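Local coordinates for protein dimethyl-sulfide monooxygenase (Hyphomicrobium sulfonivorans, PDB 6AK1) that oxidises dimethyl sulfide to methanethiol and formaldehyde with NADH and oxygen, as the large, FMN-dependent subunit of a two-component flavin monooxygenase, at residues A[381-386]-A[419-424]; A[369-372]-A[377-380]; A[260-265]-A[390-395]; A[4-9]-A[276-281]. All coordinates share one frame; numbering follows the deposited sequence.

Interaction 1 (A[381-386]-A[419-424]); sequences ELERWV and RGRAQD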
loop_
_atom_site.group_PDB
_atom_site.type_symbol
_atom_site.label_atom_id
_atom_site.label_comp_id
_atom_site.label_asym_id
_atom_site.label_seq_id
_atom_site.Cartn_x
_atom_site.Cartn_y
_atom_site.Cartn_z
ATOM N N GLU A 381 -5.444 -0.999 -23.121
ATOM C CA GLU A 381 -4.133 -0.820 -22.499
ATOM C C GLU A 381 -4.056 -1.525 -21.146
ATOM O O GLU A 381 -3.010 -2.080 -20.793
ATOM C CB GLU A 381 -3.790 0.673 -22.364
ATOM C CG GLU A 381 -2.268 0.939 -22.413
ATOM C CD GLU A 381 -1.830 2.315 -21.890
ATOM O OE1 GLU A 381 -1.550 2.449 -20.666
ATOM O OE2 GLU A 381 -1.735 3.257 -22.711
ATOM N N LEU A 382 -5.159 -1.539 -20.385
ATOM C CA LEU A 382 -5.170 -2.263 -19.114
ATOM C C LEU A 382 -4.875 -3.745 -19.324
ATOM O O LEU A 382 -4.136 -4.359 -18.541
ATOM C CB LEU A 382 -6.519 -2.089 -18.403
ATOM C CG LEU A 382 -6.942 -0.699 -17.923
ATOM C CD1 LEU A 382 -8.285 -0.779 -17.182
ATOM C CD2 LEU A 382 -5.878 -0.097 -17.022
ATOM N N GLU A 383 -5.457 -4.339 -20.373
ATOM C CA GLU A 383 -5.160 -5.731 -20.702
ATOM C C GLU A 383 -3.728 -5.908 -21.182
ATOM O O GLU A 383 -3.143 -6.979 -20.990
ATOM C CB GLU A 383 -6.128 -6.248 -21.763
ATOM C CG GLU A 383 -7.544 -6.397 -21.243
ATOM C CD GLU A 383 -8.385 -7.292 -22.134
ATOM O OE1 GLU A 383 -8.450 -8.509 -21.861
ATOM O OE2 GLU A 383 -8.967 -6.780 -23.119
ATOM N N ARG A 384 -3.161 -4.882 -21.781
ATOM C CA ARG A 384 -1.800 -4.938 -22.235
ATOM C C ARG A 384 -0.835 -4.953 -21.043
ATOM O O ARG A 384 0.067 -5.728 -21.036
ATOM C CB ARG A 384 -1.473 -3.799 -23.187
ATOM C CG ARG A 384 -0.759 -4.174 -24.443
ATOM C CD ARG A 384 -0.172 -2.964 -25.126
ATOM N NE ARG A 384 1.232 -3.130 -25.406
ATOM C CZ ARG A 384 2.116 -2.156 -25.472
ATOM N NH1 ARG A 384 1.758 -0.914 -25.269
ATOM N NH2 ARG A 384 3.356 -2.434 -25.731
ATOM N N TRP A 385 -1.045 -4.091 -20.050
ATOM C CA TRP A 385 -0.213 -4.089 -18.848
ATOM C C TRP A 385 -0.313 -5.415 -18.105
ATOM O O TRP A 385 0.675 -5.895 -17.546
ATOM C CB TRP A 385 -0.614 -2.959 -17.904
ATOM C CG TRP A 385 -0.289 -1.552 -18.325
ATOM C CD1 TRP A 385 -1.169 -0.626 -18.797
ATOM C CD2 TRP A 385 0.981 -0.891 -18.236
ATOM N NE1 TRP A 385 -0.529 0.563 -19.025
ATOM C CE2 TRP A 385 0.798 0.424 -18.706
ATOM C CE3 TRP A 385 2.262 -1.292 -17.834
ATOM C CZ2 TRP A 385 1.840 1.349 -18.773
ATOM C CZ3 TRP A 385 3.293 -0.373 -17.890
ATOM C CH2 TRP A 385 3.075 0.937 -18.353
ATOM N N VAL A 386 -1.499 -6.014 -18.069
ATOM C CA VAL A 386 -1.671 -7.240 -17.300
ATOM C C VAL A 386 -1.086 -8.427 -18.048
ATOM O O VAL A 386 -0.246 -9.158 -17.515
ATOM C CB VAL A 386 -3.156 -7.461 -16.953
ATOM C CG1 VAL A 386 -3.359 -8.858 -16.394
ATOM C CG2 VAL A 386 -3.625 -6.422 -15.933
ATOM N N ARG A 419 -15.352 -8.245 -21.243
ATOM C CA ARG A 419 -14.170 -8.984 -21.686
ATOM C C ARG A 419 -13.761 -10.101 -20.731
ATOM O O ARG A 419 -12.730 -10.743 -20.972
ATOM C CB ARG A 419 -12.978 -8.036 -21.868
ATOM C CG ARG A 419 -13.223 -6.921 -22.854
ATOM C CD ARG A 419 -12.010 -6.026 -23.000
ATOM N NE ARG A 419 -12.271 -4.949 -23.946
ATOM C CZ ARG A 419 -11.324 -4.244 -24.553
ATOM N NH1 ARG A 419 -10.043 -4.512 -24.316
ATOM N NH2 ARG A 419 -11.665 -3.281 -25.408
ATOM N N GLY A 420 -14.512 -10.326 -19.649
ATOM C CA GLY A 420 -14.216 -11.394 -18.712
ATOM C C GLY A 420 -13.041 -11.143 -17.788
ATOM O O GLY A 420 -12.489 -12.093 -17.237
ATOM N N ARG A 421 -12.650 -9.889 -17.582
ATOM C CA ARG A 421 -11.447 -9.586 -16.815
ATOM C C ARG A 421 -11.724 -9.067 -15.405
ATOM O O ARG A 421 -10.823 -9.110 -14.563
ATOM C CB ARG A 421 -10.592 -8.552 -17.557
ATOM C CG ARG A 421 -10.160 -8.941 -18.967
ATOM C CD ARG A 421 -9.629 -10.369 -19.060
ATOM N NE ARG A 421 -8.374 -10.612 -18.343
ATOM C CZ ARG A 421 -7.167 -10.412 -18.851
ATOM N NH1 ARG A 421 -7.039 -9.921 -20.083
ATOM N NH2 ARG A 421 -6.087 -10.682 -18.123
ATOM N N ALA A 422 -12.920 -8.564 -15.126
ATOM C CA ALA A 422 -13.247 -8.008 -13.820
ATOM C C ALA A 422 -14.389 -8.799 -13.213
ATOM O O ALA A 422 -15.297 -9.229 -13.930
ATOM C CB ALA A 422 -13.643 -6.526 -13.919
ATOM N N GLN A 423 -14.340 -8.986 -11.891
ATOM C CA GLN A 423 -15.404 -9.702 -11.195
ATOM C C GLN A 423 -16.650 -8.829 -11.085
ATOM O O GLN A 423 -16.570 -7.603 -11.028
ATOM C CB GLN A 423 -14.945 -10.138 -9.797
ATOM C CG GLN A 423 -14.558 -8.982 -8.861
ATOM C CD GLN A 423 -13.912 -9.451 -7.554
ATOM O OE1 GLN A 423 -13.528 -10.615 -7.414
ATOM N NE2 GLN A 423 -13.802 -8.540 -6.586
ATOM N N ASP A 424 -17.816 -9.472 -11.063
ATOM C CA ASP A 424 -19.056 -8.748 -10.813
ATOM C C ASP A 424 -19.688 -9.141 -9.489
ATOM O O ASP A 424 -20.846 -8.793 -9.238
ATOM C CB ASP A 424 -20.054 -8.942 -11.960
ATOM C CG ASP A 424 -20.414 -10.392 -12.187
ATOM O OD1 ASP A 424 -20.223 -11.230 -11.274
ATOM O OD2 ASP A 424 -20.907 -10.691 -13.293
HETATM O O HOH W 1 -10.810 -10.408 -23.053
#

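Interaction 2 (A[369-372]-A[377-380]); sequences PVLV and KVAD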
loop_
_atom_site.group_PDB
_atom_site.type_symbol
_atom_site.label_atom_id
_atom_site.label_comp_id
_atom_site.label_asym_id
_atom_site.label_seq_id
_atom_site.Cartn_x
_atom_site.Cartn_y
_atom_site.Cartn_z
ATOM N N PRO A 369 2.519 6.237 -14.808
ATOM C CA PRO A 369 1.891 6.463 -16.111
ATOM C C PRO A 369 0.469 6.993 -15.980
ATOM O O PRO A 369 -0.239 6.740 -15.000
ATOM C CB PRO A 369 1.918 5.074 -16.767
ATOM C CG PRO A 369 1.996 4.111 -15.602
ATOM C CD PRO A 369 2.733 4.811 -14.511
ATOM N N VAL A 370 0.063 7.755 -16.991
ATOM C CA VAL A 370 -1.281 8.309 -17.096
ATOM C C VAL A 370 -1.921 7.740 -18.354
ATOM O O VAL A 370 -1.312 7.756 -19.432
ATOM C CB VAL A 370 -1.246 9.847 -17.142
ATOM C CG1 VAL A 370 -2.652 10.416 -17.256
ATOM C CG2 VAL A 370 -0.532 10.374 -15.924
ATOM N N LEU A 371 -3.138 7.233 -18.222
ATOM C CA LEU A 371 -3.836 6.583 -19.323
ATOM C C LEU A 371 -5.119 7.357 -19.592
ATOM O O LEU A 371 -6.014 7.401 -18.740
ATOM C CB LEU A 371 -4.111 5.116 -18.994
ATOM C CG LEU A 371 -5.093 4.335 -19.863
ATOM C CD1 LEU A 371 -4.713 4.413 -21.364
ATOM C CD2 LEU A 371 -5.177 2.885 -19.384
ATOM N N VAL A 372 -5.203 7.972 -20.771
ATOM C CA VAL A 372 -6.323 8.823 -21.162
ATOM C C VAL A 372 -6.994 8.201 -22.382
ATOM O O VAL A 372 -6.316 7.866 -23.357
ATOM C CB VAL A 372 -5.853 10.258 -21.468
ATOM C CG1 VAL A 372 -7.004 11.123 -21.937
ATOM C CG2 VAL A 372 -5.169 10.873 -20.250
ATOM N N LYS A 377 -10.092 2.081 -25.711
ATOM C CA LYS A 377 -8.659 2.341 -25.638
ATOM C C LYS A 377 -8.136 2.118 -24.222
ATOM O O LYS A 377 -7.029 1.596 -24.034
ATOM C CB LYS A 377 -8.371 3.762 -26.113
ATOM C CG LYS A 377 -6.952 4.260 -25.856
ATOM C CD LYS A 377 -6.851 5.727 -26.284
ATOM C CE LYS A 377 -5.414 6.237 -26.358
ATOM N NZ LYS A 377 -4.812 6.434 -25.010
ATOM N N VAL A 378 -8.918 2.502 -23.208
ATOM C CA VAL A 378 -8.491 2.281 -21.830
ATOM C C VAL A 378 -8.438 0.790 -21.521
ATOM O O VAL A 378 -7.418 0.286 -21.042
ATOM C CB VAL A 378 -9.404 3.031 -20.845
ATOM C CG1 VAL A 378 -9.096 2.583 -19.429
ATOM C CG2 VAL A 378 -9.183 4.526 -20.983
ATOM N N ALA A 379 -9.524 0.057 -21.813
ATOM C CA ALA A 379 -9.551 -1.376 -21.530
ATOM C C ALA A 379 -8.464 -2.112 -22.299
ATOM O O ALA A 379 -7.862 -3.058 -21.777
ATOM C CB ALA A 379 -10.921 -1.965 -21.856
ATOM N N ASP A 380 -8.191 -1.686 -23.541
ATOM C CA ASP A 380 -7.129 -2.317 -24.317
ATOM C C ASP A 380 -5.792 -2.205 -23.593
ATOM O O ASP A 380 -5.062 -3.192 -23.467
ATOM C CB ASP A 380 -7.016 -1.693 -25.715
ATOM C CG ASP A 380 -8.137 -2.108 -26.662
ATOM O OD1 ASP A 380 -8.923 -3.027 -26.338
ATOM O OD2 ASP A 380 -8.222 -1.503 -27.760
#

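Interaction 3 (A[260-265]-A[390-395]); sequences DIRNQA and GVDGFN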
loop_
_atom_site.group_PDB
_atom_site.type_symbol
_atom_site.label_atom_id
_atom_site.label_comp_id
_atom_site.label_asym_id
_atom_site.label_seq_id
_atom_site.Cartn_x
_atom_site.Cartn_y
_atom_site.Cartn_z
ATOM N N ASP A 260 11.390 -10.499 -13.097
ATOM C CA ASP A 260 12.397 -10.502 -12.030
ATOM C C ASP A 260 11.779 -10.764 -10.658
ATOM O O ASP A 260 12.322 -11.549 -9.867
ATOM C CB ASP A 260 13.169 -9.181 -12.014
ATOM C CG ASP A 260 14.191 -9.085 -13.149
ATOM O OD1 ASP A 260 14.456 -10.126 -13.801
ATOM O OD2 ASP A 260 14.745 -7.980 -13.381
ATOM N N ILE A 261 10.655 -10.107 -10.348
ATOM C CA ILE A 261 10.025 -10.292 -9.038
ATOM C C ILE A 261 9.629 -11.749 -8.843
ATOM O O ILE A 261 9.858 -12.330 -7.774
ATOM C CB ILE A 261 8.817 -9.344 -8.874
ATOM C CG1 ILE A 261 9.289 -7.928 -8.538
ATOM C CG2 ILE A 261 7.827 -9.873 -7.834
ATOM C CD1 ILE A 261 8.244 -6.856 -8.809
ATOM N N ARG A 262 9.054 -12.372 -9.880
ATOM C CA ARG A 262 8.628 -13.764 -9.744
ATOM C C ARG A 262 9.819 -14.728 -9.731
ATOM O O ARG A 262 9.722 -15.809 -9.136
ATOM C CB ARG A 262 7.630 -14.121 -10.851
ATOM C CG ARG A 262 6.370 -13.235 -10.853
ATOM C CD ARG A 262 5.237 -13.775 -11.742
ATOM N NE ARG A 262 4.280 -12.727 -12.089
ATOM C CZ ARG A 262 3.275 -12.327 -11.311
ATOM N NH1 ARG A 262 3.079 -12.885 -10.118
ATOM N NH2 ARG A 262 2.473 -11.353 -11.720
ATOM N N ASN A 263 10.948 -14.357 -10.354
ATOM C CA ASN A 263 12.180 -15.120 -10.158
ATOM C C ASN A 263 12.630 -15.048 -8.702
ATOM O O ASN A 263 12.989 -16.063 -8.092
ATOM C CB ASN A 263 13.291 -14.602 -11.082
ATOM C CG ASN A 263 13.001 -14.848 -12.563
ATOM O OD1 ASN A 263 12.189 -15.702 -12.924
ATOM N ND2 ASN A 263 13.677 -14.094 -13.425
ATOM N N GLN A 264 12.604 -13.844 -8.127
ATOM C CA GLN A 264 12.990 -13.666 -6.731
ATOM C C GLN A 264 12.034 -14.390 -5.783
ATOM O O GLN A 264 12.463 -14.889 -4.734
ATOM C CB GLN A 264 13.076 -12.166 -6.413
ATOM C CG GLN A 264 14.371 -11.502 -6.929
ATOM C CD GLN A 264 14.205 -10.044 -7.393
ATOM O OE1 GLN A 264 13.268 -9.349 -7.003
ATOM N NE2 GLN A 264 15.125 -9.588 -8.246
ATOM N N ALA A 265 10.748 -14.490 -6.137
ATOM C CA ALA A 265 9.822 -15.224 -5.278
ATOM C C ALA A 265 10.212 -16.692 -5.205
ATOM O O ALA A 265 10.302 -17.274 -4.116
ATOM C CB ALA A 265 8.386 -15.073 -5.779
ATOM N N GLY A 390 2.650 -8.384 -17.442
ATOM C CA GLY A 390 2.742 -9.389 -16.405
ATOM C C GLY A 390 2.290 -8.973 -15.018
ATOM O O GLY A 390 2.450 -9.765 -14.084
ATOM N N VAL A 391 1.716 -7.775 -14.846
ATOM C CA VAL A 391 1.192 -7.386 -13.534
ATOM C C VAL A 391 -0.151 -8.066 -13.288
ATOM O O VAL A 391 -0.830 -8.524 -14.211
ATOM C CB VAL A 391 1.060 -5.857 -13.391
ATOM C CG1 VAL A 391 2.389 -5.173 -13.594
ATOM C CG2 VAL A 391 -0.025 -5.301 -14.338
ATOM N N ASP A 392 -0.562 -8.083 -12.018
ATOM C CA ASP A 392 -1.844 -8.676 -11.640
ATOM C C ASP A 392 -2.984 -7.670 -11.549
ATOM O O ASP A 392 -4.147 -8.078 -11.550
ATOM C CB ASP A 392 -1.708 -9.413 -10.306
ATOM C CG ASP A 392 -0.777 -10.622 -10.402
ATOM O OD1 ASP A 392 -1.239 -11.685 -10.873
ATOM O OD2 ASP A 392 0.409 -10.517 -10.019
ATOM N N GLY A 393 -2.690 -6.376 -11.498
ATOM C CA GLY A 393 -3.746 -5.387 -11.424
ATOM C C GLY A 393 -3.175 -4.015 -11.121
ATOM O O GLY A 393 -1.986 -3.758 -11.345
ATOM N N PHE A 394 -4.028 -3.151 -10.565
ATOM C CA PHE A 394 -3.710 -1.736 -10.553
ATOM C C PHE A 394 -4.021 -1.097 -9.209
ATOM O O PHE A 394 -5.021 -1.425 -8.562
ATOM C CB PHE A 394 -4.474 -1.011 -11.676
ATOM C CG PHE A 394 -4.264 -1.634 -13.030
ATOM C CD1 PHE A 394 -3.168 -1.284 -13.804
ATOM C CD2 PHE A 394 -5.137 -2.605 -13.503
ATOM C CE1 PHE A 394 -2.961 -1.870 -15.049
ATOM C CE2 PHE A 394 -4.931 -3.195 -14.733
ATOM C CZ PHE A 394 -3.844 -2.826 -15.508
ATOM N N ASN A 395 -3.132 -0.184 -8.806
ATOM C CA ASN A 395 -3.396 0.804 -7.766
ATOM C C ASN A 395 -3.750 2.090 -8.491
ATOM O O ASN A 395 -2.864 2.829 -8.940
ATOM C CB ASN A 395 -2.192 0.994 -6.847
ATOM C CG ASN A 395 -2.225 0.065 -5.651
ATOM O OD1 ASN A 395 -3.031 -0.870 -5.603
ATOM N ND2 ASN A 395 -1.335 0.298 -4.689
HETATM O O HOH W 2 4.963 -11.928 -14.666
#

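Interaction 4 (A[4-9]-A[276-281]); sequences RIVLNA and KIFMLL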
loop_
_atom_site.group_PDB
_atom_site.type_symbol
_atom_site.label_atom_id
_atom_site.label_comp_id
_atom_site.label_asym_id
_atom_site.label_seq_id
_atom_site.Cartn_x
_atom_site.Cartn_y
_atom_site.Cartn_z
ATOM N N ARG A 4 -8.309 -12.773 -13.802
ATOM C CA ARG A 4 -9.026 -11.614 -13.296
ATOM C C ARG A 4 -8.066 -10.481 -12.960
ATOM O O ARG A 4 -7.033 -10.693 -12.319
ATOM C CB ARG A 4 -9.827 -12.008 -12.055
ATOM C CG ARG A 4 -10.615 -10.877 -11.434
ATOM C CD ARG A 4 -11.406 -11.365 -10.234
ATOM N NE ARG A 4 -10.601 -11.462 -9.016
ATOM C CZ ARG A 4 -10.363 -10.447 -8.189
ATOM N NH1 ARG A 4 -10.840 -9.238 -8.446
ATOM N NH2 ARG A 4 -9.629 -10.638 -7.105
ATOM N N ILE A 5 -8.416 -9.273 -13.395
ATOM C CA ILE A 5 -7.637 -8.080 -13.072
ATOM C C ILE A 5 -8.028 -7.579 -11.681
ATOM O O ILE A 5 -9.216 -7.426 -11.370
ATOM C CB ILE A 5 -7.839 -6.996 -14.139
ATOM C CG1 ILE A 5 -7.411 -7.532 -15.517
ATOM C CG2 ILE A 5 -7.064 -5.755 -13.788
ATOM C CD1 ILE A 5 -7.708 -6.586 -16.688
ATOM N N VAL A 6 -7.026 -7.339 -10.837
ATOM C CA VAL A 6 -7.252 -6.843 -9.484
ATOM C C VAL A 6 -7.368 -5.324 -9.531
ATOM O O VAL A 6 -6.484 -4.639 -10.058
ATOM C CB VAL A 6 -6.118 -7.290 -8.544
ATOM C CG1 VAL A 6 -6.220 -6.570 -7.199
ATOM C CG2 VAL A 6 -6.161 -8.804 -8.336
ATOM N N LEU A 7 -8.457 -4.788 -8.975
ATOM C CA LEU A 7 -8.721 -3.352 -9.003
ATOM C C LEU A 7 -8.628 -2.791 -7.590
ATOM O O LEU A 7 -9.407 -3.178 -6.714
ATOM C CB LEU A 7 -10.097 -3.072 -9.600
ATOM C CG LEU A 7 -10.275 -3.652 -11.003
ATOM C CD1 LEU A 7 -11.722 -3.534 -11.465
ATOM C CD2 LEU A 7 -9.307 -2.997 -11.993
ATOM N N ASN A 8 -7.673 -1.893 -7.370
ATOM C CA ASN A 8 -7.487 -1.216 -6.095
ATOM C C ASN A 8 -7.611 0.289 -6.294
ATOM O O ASN A 8 -7.142 0.830 -7.306
ATOM C CB ASN A 8 -6.102 -1.495 -5.482
ATOM C CG ASN A 8 -5.900 -2.936 -5.064
ATOM O OD1 ASN A 8 -6.844 -3.709 -4.899
ATOM N ND2 ASN A 8 -4.644 -3.295 -4.855
ATOM N N ALA A 9 -8.204 0.968 -5.310
ATOM C CA ALA A 9 -8.142 2.421 -5.260
ATOM C C ALA A 9 -6.956 2.838 -4.399
ATOM O O ALA A 9 -6.800 2.371 -3.269
ATOM C CB ALA A 9 -9.438 3.028 -4.713
ATOM N N LYS A 276 1.061 -11.034 -5.749
ATOM C CA LYS A 276 0.229 -10.311 -6.694
ATOM C C LYS A 276 0.848 -8.938 -6.888
ATOM O O LYS A 276 1.180 -8.267 -5.909
ATOM C CB LYS A 276 -1.207 -10.210 -6.190
ATOM C CG LYS A 276 -1.766 -11.535 -5.722
ATOM C CD LYS A 276 -1.753 -12.554 -6.847
ATOM C CE LYS A 276 -1.980 -13.959 -6.297
ATOM N NZ LYS A 276 -2.069 -14.986 -7.376
ATOM N N ILE A 277 1.044 -8.539 -8.145
ATOM C CA ILE A 277 1.824 -7.352 -8.474
ATOM C C ILE A 277 0.872 -6.257 -8.955
ATOM O O ILE A 277 0.123 -6.442 -9.920
ATOM C CB ILE A 277 2.904 -7.665 -9.522
ATOM C CG1 ILE A 277 3.845 -8.759 -8.994
ATOM C CG2 ILE A 277 3.676 -6.414 -9.869
ATOM C CD1 ILE A 277 4.943 -9.174 -9.956
ATOM N N PHE A 278 0.903 -5.118 -8.279
ATOM C CA PHE A 278 0.030 -3.999 -8.583
ATOM C C PHE A 278 0.897 -2.829 -9.007
ATOM O O PHE A 278 1.892 -2.521 -8.341
ATOM C CB PHE A 278 -0.821 -3.606 -7.367
ATOM C CG PHE A 278 -1.529 -4.756 -6.728
ATOM C CD1 PHE A 278 -2.211 -5.679 -7.504
ATOM C CD2 PHE A 278 -1.503 -4.926 -5.345
ATOM C CE1 PHE A 278 -2.872 -6.762 -6.910
ATOM C CE2 PHE A 278 -2.167 -5.995 -4.741
ATOM C CZ PHE A 278 -2.848 -6.920 -5.527
ATOM N N MET A 279 0.527 -2.177 -10.097
ATOM C CA MET A 279 1.299 -1.051 -10.587
ATOM C C MET A 279 0.509 0.232 -10.397
ATOM O O MET A 279 -0.717 0.241 -10.458
ATOM C CB MET A 279 1.671 -1.222 -12.066
ATOM C CG MET A 279 0.470 -1.356 -12.997
ATOM S SD MET A 279 0.903 -1.357 -14.751
ATOM C CE MET A 279 1.098 0.404 -15.061
ATOM N N LEU A 280 1.227 1.314 -10.162
ATOM C CA LEU A 280 0.611 2.626 -10.089
ATOM C C LEU A 280 0.134 3.048 -11.478
ATOM O O LEU A 280 0.851 2.880 -12.471
ATOM C CB LEU A 280 1.606 3.637 -9.516
ATOM C CG LEU A 280 1.241 5.122 -9.613
ATOM C CD1 LEU A 280 0.045 5.380 -8.734
ATOM C CD2 LEU A 280 2.403 5.987 -9.182
ATOM N N LEU A 281 -1.085 3.580 -11.545
ATOM C CA LEU A 281 -1.687 4.024 -12.795
ATOM C C LEU A 281 -2.777 5.031 -12.473
ATOM O O LEU A 281 -3.527 4.856 -11.503
ATOM C CB LEU A 281 -2.284 2.863 -13.597
ATOM C CG LEU A 281 -2.859 3.193 -14.983
ATOM C CD1 LEU A 281 -1.754 3.662 -15.978
ATOM C CD2 LEU A 281 -3.559 1.986 -15.538
#

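Interaction 1 (A[381-386]-A[419-424])
The guanidinium groups of R419 and R421 both meet the carboxylate of E383 at their edges, while CG1 of V386 lies oblique to the R421 group, 3.7 Å from R421 NH2. Each oxygen of the glutamate takes one arginine. OE2 accepts from R419 NH1 at 2.8 Å, and OE1 accepts from R421 NH1 at 2.7 Å; both oxygens use their anti lone pairs, which face away from each other, so the two arginines grip the carboxylate from its two ends. The carboxylate plane is turned 57° from the R419 group and 68° from the R421 group, and the bond to R419 is the straighter of the two. R419 arrives with its chain extended from CG to NE, whereas R421 is bent at chi2 and chi3, which brings its guanidinium back toward the helix. A water gives a 2.9 Å bond to R419 O and a longer one to E383 OE1. The charges continue outward: R419 NH1 also pairs with D380, and R421 NH1 with D387, so neighbouring turns of helix 375-388 hold the same two arginines. G420, at positive phi, closes helix 403-418 with a Schellman motif. The salt-bridge network thus ties the tail of one outer helix to the flank of its neighbour in the TIM-barrel fold of the luciferase-like monooxygenases.

Interaction 2 (A[369-372]-A[377-380])
K377 and V378, in the first turn of helix 375-388, face L371 and V372 of strand 370-372, an extra parallel strand beside 276-284 that leads through the helix to barrel strand 393-397, a beta-alpha-beta crossover. At K377 the aliphatic chain runs out with CG anti to the backbone N (chi1 169°) and then bends at its last torsion, which turns the ammonium group back to the end of the strand. There NZ gives a hydrogen bond of 2.7 Å to V372 O, approaching nearly along the C=O axis, with K377 CE 3.5 Å from V372 O. The lysine chain passes L371 in the opposite direction. V378 follows with an apolar contact, its branched side chain set across that of L371, and it reaches on to V283 of strand 276-284 and I412 of helix 403-418. A379 turns its methyl away from the strand, onto E415 and L416 of helix 403-418. V372 directs its side chain away from helix 375-388, onto E293 and Y296 of helix 289-300, and meets K377 through its backbone carbonyl. L371 lies under the helix: its CD2 is 3.9 Å from V378 CG1 and 3.8 Å from V378 O.

Interaction 3 (A[260-265]-A[390-395])
R262 reaches across with its guanidinium end, NH2 lying against G390 O and D392 OD2. One nitrogen does most of the work. NH2 gives a 2.8 Å hydrogen bond to G390 O, almost in line with the C=O bond and beyond its oxygen, and a salt bridge of 2.8 Å to D392 OD2 with an N-H...O angle of 177°. Both acceptors lie in the guanidinium plane, G390 O on the NE side of NH2 and D392 OD2 on its NH1 side. The aspartate is turned nearly perpendicular, its carboxylate plane 88° from that of the arginine, and NH2 meets OD2 from above the carboxylate plane. A water accepts from R262 NE at 2.8 Å, in plane on the NE side. NH1 bonds to R272 O, which helps fix the rotation of the group. The contact joins helix 251-267, on the outside of the TIM barrel, to the turn that leads from helix 375-388 into strand 393-397, at the end of the barrel where the strands begin. G390 leaves the preceding helix with positive phi, and a side chain there would press on the carbonyl of the residue before. Replacing R262 with a leucine would probably leave G390 O without its direct donor and deprive buried D392 of one of its counter-charges. D392 OD1 pairs with K3, and OD2 also accepts from the backbone N of I277 in strand 276-284.

Interaction 4 (A[4-9]-A[276-281])
F278 has the most surface buried here, followed by V6 and N8, and the phenyl ring is touched by V6 and N8 of the other strand. V6 comes obliquely to the CE1-CZ side of the ring: CG1 lies 3.4 Å from F278 CE1 and 3.8 Å from F278 CZ, a tight apolar contact. The valine puts CG1 there by holding it anti to the backbone N (chi1 170°), while its CG2 stands further back, 4.1 Å from F278 CE1. N8 comes in over one face. Its ND2 sits 3.5 Å above the ring plane, offset toward the rim and 3.6 Å from F278 CD2, with the amide plane turned 73° from the ring. The polar end of N8 is held elsewhere, since ND2 donates to N395 OD1, so the amide is anchored to strand 393-397 with ND2 over the ring. On the opposite face the carbonyl O of K276 lies over the ring centre at 4.1 Å. An alanine in place of F278 would probably open a gap beneath N8 and leave V6 CG1 without its closest apolar partner across the contact. Strands 6-12 and 276-284 both pair in parallel with strand 393-397, which separates them, so these side chains meet across an intervening strand. N8 is about 11 Å, side chain to side chain, from T104, a probable FMN-binding residue. Side chains turned inward from alternate positions of parallel strands, filling the interior, are characteristic of the TIM barrel.

How the interactions relate
Interactions 3 and 4 lie where the last barrel strand, 393-397, meets the first, 6-12; with centres 10 Å apart they share one patch of sheet, joined by backbone bonds such as D392 N to I277 O (2.7 Å). Interactions 1 and 2 use successive parts of helix 375-388 and lie 12 Å apart. Along the chain interaction 4 opens first and closes before interaction 2, which closes before interaction 1 opens; interaction 2 is nested within interaction 3, whose segments alternate with those of interaction 1. R421 O to I5 N (2.7 Å) probably links interactions 1 and 4, bringing the segment after the last barrel helix against the residues that lead into strand 6-12.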